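Local coordinates for protein PfhB2 (Pasteurella multocida, PDB 6U8T) that carries a YopT-like cysteine protease domain of a toxin and probably cleaves host proteins by a papain-like mechanism, at the interface of chains A and B. Coordinates in Å, arbitrary orientation; residue numbers count along the deposited sequence, not the author numbering. Chains: chain A/B, PfhB2.

Three patches of the two-fold interface between the PfhB2 copies are described, and each recurs with the chains exchanged. Contact 1 lies about 35 Å from contact 2 and about 40 Å from contact 3, measured between the centres of their C-alpha atoms, so the chains meet at distant places. Contacts 2 and 3 are neighbours, about 9 Å apart, and share B:Arg212, whose side chain serves contact 2 and whose backbone serves contact 3. In contact 3 a chain B strand lies between two strands of chain A, which would fit a swapped C-terminal strand, but the structure alone does not show that the dimer forms in solution.

Contact 1: the interface of chains A and B. Residues chain A 14, 16, 175, 181; chain B 61-62, 68-70.
A:Phe14 and B:Tyr62 meet from extended backbones, whereas B:Gly68 turns with positive phi. The two rings lie face to face, nearly parallel, with centroids 3.8 Å apart and planes 9° apart. CD1 of B:Tyr62 sits over the centre of the A:Phe14 ring, and the closest approach is 3.3 Å, from A:Phe14 CD2 to B:Tyr62 CE1. CG of A:Phe14 points away from its own backbone N (chi1 -179°), which carries the ring out under the tyrosine. Beyond the stack, the phenol OH of B:Tyr62 donates a hydrogen bond of 2.7 Å to the carboxylate OE1 of A:Glu181. It comes from above the carboxylate plane, 37° out of it, and fixes the far end of the tyrosine. A:Phe175 CE1 lies 3.6 Å from the same OH. At the other end of A:Phe14, CE1 packs 3.7 Å from B:Gly68 CA and CZ 3.9 Å from B:Leu70 CD2. B:Leu70 CD1 also lies 3.9 Å from the phenol OH of A:Tyr16, a van der Waals contact beside the stack. On chain A the patch is built from strands 14-15, 171-176 and 180-184 and the loop residue A:Tyr16 that follows strand 14-15; on chain B it comes from the loop segments between helices 20-49 and 72-87.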
loop_
_atom_site.group_PDB
_atom_site.type_symbol
_atom_site.label_atom_id
_atom_site.label_comp_id
_atom_site.label_asym_id
_atom_site.label_seq_id
_atom_site.Cartn_x
_atom_site.Cartn_y
_atom_site.Cartn_z
ATOM N N PHE A 14 16.599 18.065 12.231
ATOM C CA PHE A 14 15.558 17.632 13.189
ATOM C C PHE A 14 15.341 16.134 12.989
ATOM O O PHE A 14 15.284 15.640 11.832
ATOM C CB PHE A 14 14.237 18.384 12.987
ATOM C CG PHE A 14 13.146 17.988 13.960
ATOM C CD1 PHE A 14 13.178 18.384 15.297
ATOM C CD2 PHE A 14 12.094 17.184 13.544
ATOM C CE1 PHE A 14 12.183 17.985 16.190
ATOM C CE2 PHE A 14 11.076 16.815 14.423
ATOM C CZ PHE A 14 11.124 17.210 15.752
ATOM N N TYR A 16 12.689 13.102 14.495
ATOM C CA TYR A 16 11.511 12.783 15.369
ATOM C C TYR A 16 11.921 11.680 16.328
ATOM O O TYR A 16 12.464 10.636 15.896
ATOM C CB TYR A 16 10.305 12.291 14.592
ATOM C CG TYR A 16 9.434 13.321 13.941
ATOM C CD1 TYR A 16 9.727 13.775 12.676
ATOM C CD2 TYR A 16 8.222 13.688 14.508
ATOM C CE1 TYR A 16 8.908 14.688 12.030
ATOM C CE2 TYR A 16 7.362 14.569 13.854
ATOM C CZ TYR A 16 7.715 15.077 12.614
ATOM O OH TYR A 16 6.884 15.948 11.965
ATOM N N PHE A 175 11.985 17.435 3.982
ATOM C CA PHE A 175 11.271 17.145 5.241
ATOM C C PHE A 175 10.345 15.944 5.035
ATOM O O PHE A 175 9.489 15.966 4.111
ATOM C CB PHE A 175 10.523 18.372 5.749
ATOM C CG PHE A 175 9.664 18.094 6.948
ATOM C CD1 PHE A 175 10.229 17.982 8.200
ATOM C CD2 PHE A 175 8.296 17.943 6.809
ATOM C CE1 PHE A 175 9.436 17.727 9.306
ATOM C CE2 PHE A 175 7.506 17.725 7.920
ATOM C CZ PHE A 175 8.077 17.605 9.166
ATOM N N GLU A 181 13.903 16.447 9.345
ATOM C CA GLU A 181 14.366 17.478 8.404
ATOM C C GLU A 181 15.852 17.302 8.139
ATOM O O GLU A 181 16.631 17.098 9.079
ATOM C CB GLU A 181 14.049 18.841 9.004
ATOM C CG GLU A 181 14.238 19.969 8.011
ATOM C CD GLU A 181 14.032 21.324 8.629
ATOM O OE1 GLU A 181 12.923 21.571 9.119
ATOM O OE2 GLU A 181 15.007 22.084 8.686
HETATM N N MSE B 61 9.029 25.129 14.500
HETATM C CA MSE B 61 7.955 24.277 14.996
HETATM C C MSE B 61 8.485 23.241 15.986
HETATM O O MSE B 61 7.695 22.492 16.571
HETATM C CB MSE B 61 7.289 23.436 13.911
HETATM C CG MSE B 61 6.994 24.095 12.598
HETATM SE SE MSE B 61 6.006 22.729 11.557
HETATM C CE MSE B 61 6.784 20.942 11.560
ATOM N N TYR B 62 9.808 23.223 16.186
ATOM C CA TYR B 62 10.490 22.234 16.998
ATOM C C TYR B 62 10.618 22.724 18.439
ATOM O O TYR B 62 10.999 23.883 18.637
ATOM C CB TYR B 62 11.841 21.892 16.355
ATOM C CG TYR B 62 11.720 21.471 14.899
ATOM C CD1 TYR B 62 10.754 20.554 14.487
ATOM C CD2 TYR B 62 12.562 21.999 13.928
ATOM C CE1 TYR B 62 10.654 20.157 13.164
ATOM C CE2 TYR B 62 12.490 21.601 12.609
ATOM C CZ TYR B 62 11.515 20.700 12.224
ATOM O OH TYR B 62 11.360 20.347 10.930
ATOM N N GLY B 68 13.440 16.123 19.657
ATOM C CA GLY B 68 12.786 15.249 18.679
ATOM C C GLY B 68 11.278 15.335 18.760
ATOM O O GLY B 68 10.632 14.364 18.402
ATOM N N HIS B 69 10.742 16.474 19.213
ATOM C CA HIS B 69 9.281 16.703 19.341
ATOM C C HIS B 69 8.909 18.059 18.767
ATOM O O HIS B 69 9.753 18.976 18.803
ATOM C CB HIS B 69 8.817 16.580 20.786
ATOM C CG HIS B 69 8.965 15.218 21.355
ATOM N ND1 HIS B 69 8.052 14.218 21.098
ATOM C CD2 HIS B 69 9.892 14.692 22.184
ATOM C CE1 HIS B 69 8.426 13.105 21.714
ATOM N NE2 HIS B 69 9.547 13.387 22.440
ATOM N N LEU B 70 7.679 18.162 18.257
ATOM C CA LEU B 70 7.099 19.432 17.772
ATOM C C LEU B 70 6.573 20.178 18.996
ATOM O O LEU B 70 6.317 19.533 20.011
ATOM C CB LEU B 70 5.997 19.149 16.749
ATOM C CG LEU B 70 6.364 18.317 15.511
ATOM C CD1 LEU B 70 5.214 18.396 14.507
ATOM C CD2 LEU B 70 7.654 18.786 14.839
#

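Contact 2: the interface of chains A and B. Residues chain A 128-129; chain B 199, 205-206, 208, 212.
Hydrogen bonding across the contact joins B:Trp199 to A:Ser128: the indole NE1 donates to the backbone O at 3.0 Å. The donor is tilted 31° from the carbonyl plane, and the acceptor lies a little off the indole plane. CG of B:Trp199 is opposite its backbone N (chi1 -169°), an orientation that presents the nitrogen-bearing edge of the indole to A:Ser128 and A:Lys129. A second bond stays within chain B and supports the loop facing A:Lys129. There, the guanidinium NH2 of B:Arg212 donates to B:Ala205 O at 2.7 Å from above the carbonyl plane, 59° out of it. B:Ala205 CA also lies over one face of the indole, toward its rim, and thus links the tryptophan to the loop. Van der Waals packing involves A:Lys129, whose side chain is poorly ordered, so the contacts of its CD with B:Ala205 and B:Gly206 are tentative. Nearer the backbone, A:Lys129 CB lies 3.6 Å from B:Lys208 O. On chain A the patch occupies the loop between strand 122-127 and helix 133-140; on chain B it spans the end of helix 187-201, the following loop and the start of strand 212-219.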
loop_
_atom_site.group_PDB
_atom_site.type_symbol
_atom_site.label_atom_id
_atom_site.label_comp_id
_atom_site.label_asym_id
_atom_site.label_seq_id
_atom_site.Cartn_x
_atom_site.Cartn_y
_atom_site.Cartn_z
ATOM N N SER A 128 -10.873 -3.312 -8.429
ATOM C CA SER A 128 -10.892 -1.925 -7.893
ATOM C C SER A 128 -11.873 -1.868 -6.723
ATOM O O SER A 128 -12.604 -2.849 -6.513
ATOM C CB SER A 128 -11.235 -0.931 -8.969
ATOM O OG SER A 128 -12.552 -1.159 -9.473
ATOM N N LYS A 129 -11.870 -0.752 -6.002
ATOM C CA LYS A 129 -12.842 -0.419 -4.935
ATOM C C LYS A 129 -14.260 -0.810 -5.373
ATOM O O LYS A 129 -15.002 -1.323 -4.517
ATOM C CB LYS A 129 -12.764 1.078 -4.613
ATOM C CG LYS A 129 -13.807 1.560 -3.617
ATOM C CD LYS A 129 -13.532 1.040 -2.229
ATOM C CE LYS A 129 -14.616 1.355 -1.225
ATOM N NZ LYS A 129 -14.610 2.801 -0.923
ATOM N N TRP B 199 -16.222 -7.578 0.115
ATOM C CA TRP B 199 -15.179 -6.778 -0.567
ATOM C C TRP B 199 -14.866 -5.527 0.249
ATOM O O TRP B 199 -13.686 -5.313 0.511
ATOM C CB TRP B 199 -15.613 -6.464 -1.992
ATOM C CG TRP B 199 -14.519 -5.887 -2.806
ATOM C CD1 TRP B 199 -14.560 -4.704 -3.467
ATOM C CD2 TRP B 199 -13.220 -6.444 -3.042
ATOM N NE1 TRP B 199 -13.367 -4.470 -4.106
ATOM C CE2 TRP B 199 -12.526 -5.531 -3.873
ATOM C CE3 TRP B 199 -12.580 -7.629 -2.674
ATOM C CZ2 TRP B 199 -11.213 -5.752 -4.292
ATOM C CZ3 TRP B 199 -11.285 -7.849 -3.106
ATOM C CH2 TRP B 199 -10.612 -6.924 -3.897
ATOM N N ALA B 205 -10.932 -3.737 -0.524
ATOM C CA ALA B 205 -11.527 -2.874 -1.579
ATOM C C ALA B 205 -10.664 -1.620 -1.770
ATOM O O ALA B 205 -10.381 -1.273 -2.946
ATOM C CB ALA B 205 -12.942 -2.495 -1.243
ATOM N N GLY B 206 -10.258 -0.992 -0.661
ATOM C CA GLY B 206 -9.440 0.234 -0.642
ATOM C C GLY B 206 -10.335 1.457 -0.584
ATOM O O GLY B 206 -11.566 1.277 -0.649
ATOM N N LYS B 208 -9.303 4.474 -2.459
ATOM C CA LYS B 208 -8.988 5.216 -3.705
ATOM C C LYS B 208 -9.489 4.409 -4.903
ATOM O O LYS B 208 -9.816 3.218 -4.729
ATOM C CB LYS B 208 -7.483 5.472 -3.806
ATOM C CG LYS B 208 -6.868 6.190 -2.615
ATOM C CD LYS B 208 -5.365 6.021 -2.514
ATOM C CE LYS B 208 -4.532 6.733 -3.574
ATOM N NZ LYS B 208 -5.125 8.010 -4.058
ATOM N N ARG B 212 -5.874 -2.894 -9.467
ATOM C CA ARG B 212 -4.856 -3.724 -8.786
ATOM C C ARG B 212 -4.927 -5.103 -9.434
ATOM O O ARG B 212 -6.019 -5.489 -9.863
ATOM C CB ARG B 212 -5.120 -3.772 -7.281
ATOM C CG ARG B 212 -5.097 -2.407 -6.608
ATOM C CD ARG B 212 -5.121 -2.536 -5.104
ATOM N NE ARG B 212 -6.417 -3.025 -4.644
ATOM C CZ ARG B 212 -7.530 -2.299 -4.605
ATOM N NH1 ARG B 212 -7.554 -1.035 -5.003
ATOM N NH2 ARG B 212 -8.640 -2.851 -4.185
#

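Contact 3: the interface of chains A and B. Residues chain A 125-127, 135, 154; chain B 212, 214.
Backbone hydrogen bonds pair A:Val127 with B:Arg212 and A:Gly125 with B:Phe214 in antiparallel fashion, and A:Ile154 forms a further antiparallel bridge with B:Phe214. A:Val127 N donates to B:Arg212 O at 2.7 Å, and B:Arg212 N returns a bond to A:Val127 O at 2.9 Å. B:Phe214 N donates to A:Gly125 O at 3.1 Å from above the carbonyl plane, 49° out of it; the reverse bond, from A:Gly125 N to B:Phe214 O, is weak. Water 1 reinforces this end, bridging the carbonyl oxygens of A:Gly125 and B:Phe214 at 3.0 Å from each O. Ring contacts hold B:Phe214 between two parts of chain A. A:Gly125 CA lies over one face, 3.7 Å from the ring centroid, and A:Leu135 CA over the opposite face, 4.0 Å from it. With chi1 at 78°, CG of B:Phe214 sits between its backbone N and carbonyl carbon, directing the ring into this slot. Among apolar contacts, A:Ile154 CD1 touches B:Phe214 CB at 3.6 Å, A:Val127 CG1 packs near CD2 from the A:Leu135 side of the ring, and A:Val127 CG2 meets B:Arg212 CB. The site inserts strand 212-219 of chain B between strands 122-127 and 147-155 of chain A, completing a sheet across the interface, fastened by the buried phenylalanine.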
loop_
_atom_site.group_PDB
_atom_site.type_symbol
_atom_site.label_atom_id
_atom_site.label_comp_id
_atom_site.label_asym_id
_atom_site.label_seq_id
_atom_site.Cartn_x
_atom_site.Cartn_y
_atom_site.Cartn_z
ATOM N N GLY A 125 -6.087 -10.464 -14.286
ATOM C CA GLY A 125 -7.094 -9.398 -14.377
ATOM C C GLY A 125 -6.795 -8.294 -13.389
ATOM O O GLY A 125 -5.683 -8.262 -12.839
ATOM N N THR A 126 -7.781 -7.423 -13.208
ATOM C CA THR A 126 -7.710 -6.187 -12.413
ATOM C C THR A 126 -8.896 -6.197 -11.433
ATOM O O THR A 126 -9.965 -6.642 -11.860
ATOM C CB THR A 126 -7.658 -5.040 -13.430
ATOM O OG1 THR A 126 -6.360 -4.450 -13.338
ATOM C CG2 THR A 126 -8.762 -4.024 -13.258
ATOM N N VAL A 127 -8.721 -5.696 -10.206
ATOM C CA VAL A 127 -9.853 -5.357 -9.290
ATOM C C VAL A 127 -9.800 -3.861 -8.984
ATOM O O VAL A 127 -8.747 -3.259 -9.226
ATOM C CB VAL A 127 -9.798 -6.170 -7.987
ATOM C CG1 VAL A 127 -9.996 -7.654 -8.222
ATOM C CG2 VAL A 127 -8.511 -5.925 -7.213
ATOM N N LEU A 135 -12.747 -10.878 -11.455
ATOM C CA LEU A 135 -12.203 -11.766 -10.391
ATOM C C LEU A 135 -13.250 -12.826 -10.047
ATOM O O LEU A 135 -12.884 -14.017 -9.990
ATOM C CB LEU A 135 -11.854 -10.951 -9.138
ATOM C CG LEU A 135 -11.530 -11.783 -7.895
ATOM C CD1 LEU A 135 -10.307 -12.654 -8.105
ATOM C CD2 LEU A 135 -11.319 -10.899 -6.690
ATOM N N ILE A 154 -4.294 -11.587 -4.896
ATOM C CA ILE A 154 -4.984 -10.269 -4.943
ATOM C C ILE A 154 -3.977 -9.228 -4.438
ATOM O O ILE A 154 -3.270 -9.497 -3.433
ATOM C CB ILE A 154 -6.269 -10.282 -4.081
ATOM C CG1 ILE A 154 -7.300 -11.308 -4.544
ATOM C CG2 ILE A 154 -6.915 -8.920 -3.975
ATOM C CD1 ILE A 154 -8.034 -10.879 -5.777
ATOM N N ARG B 212 -5.874 -2.894 -9.467
ATOM C CA ARG B 212 -4.856 -3.724 -8.786
ATOM C C ARG B 212 -4.927 -5.103 -9.434
ATOM O O ARG B 212 -6.019 -5.489 -9.863
ATOM C CB ARG B 212 -5.120 -3.772 -7.281
ATOM C CG ARG B 212 -5.097 -2.407 -6.608
ATOM C CD ARG B 212 -5.121 -2.536 -5.104
ATOM N NE ARG B 212 -6.417 -3.025 -4.644
ATOM C CZ ARG B 212 -7.530 -2.299 -4.605
ATOM N NH1 ARG B 212 -7.554 -1.035 -5.003
ATOM N NH2 ARG B 212 -8.640 -2.851 -4.185
ATOM N N PHE B 214 -4.850 -9.181 -9.953
ATOM C CA PHE B 214 -5.214 -10.482 -9.347
ATOM C C PHE B 214 -4.716 -11.555 -10.305
ATOM O O PHE B 214 -4.480 -11.257 -11.471
ATOM C CB PHE B 214 -6.722 -10.571 -9.087
ATOM C CG PHE B 214 -7.564 -10.874 -10.303
ATOM C CD1 PHE B 214 -7.644 -12.167 -10.804
ATOM C CD2 PHE B 214 -8.331 -9.884 -10.894
ATOM C CE1 PHE B 214 -8.454 -12.459 -11.885
ATOM C CE2 PHE B 214 -9.147 -10.178 -11.971
ATOM C CZ PHE B 214 -9.196 -11.465 -12.476
HETATM O O HOH W 1 -3.027 -9.473 -13.430
#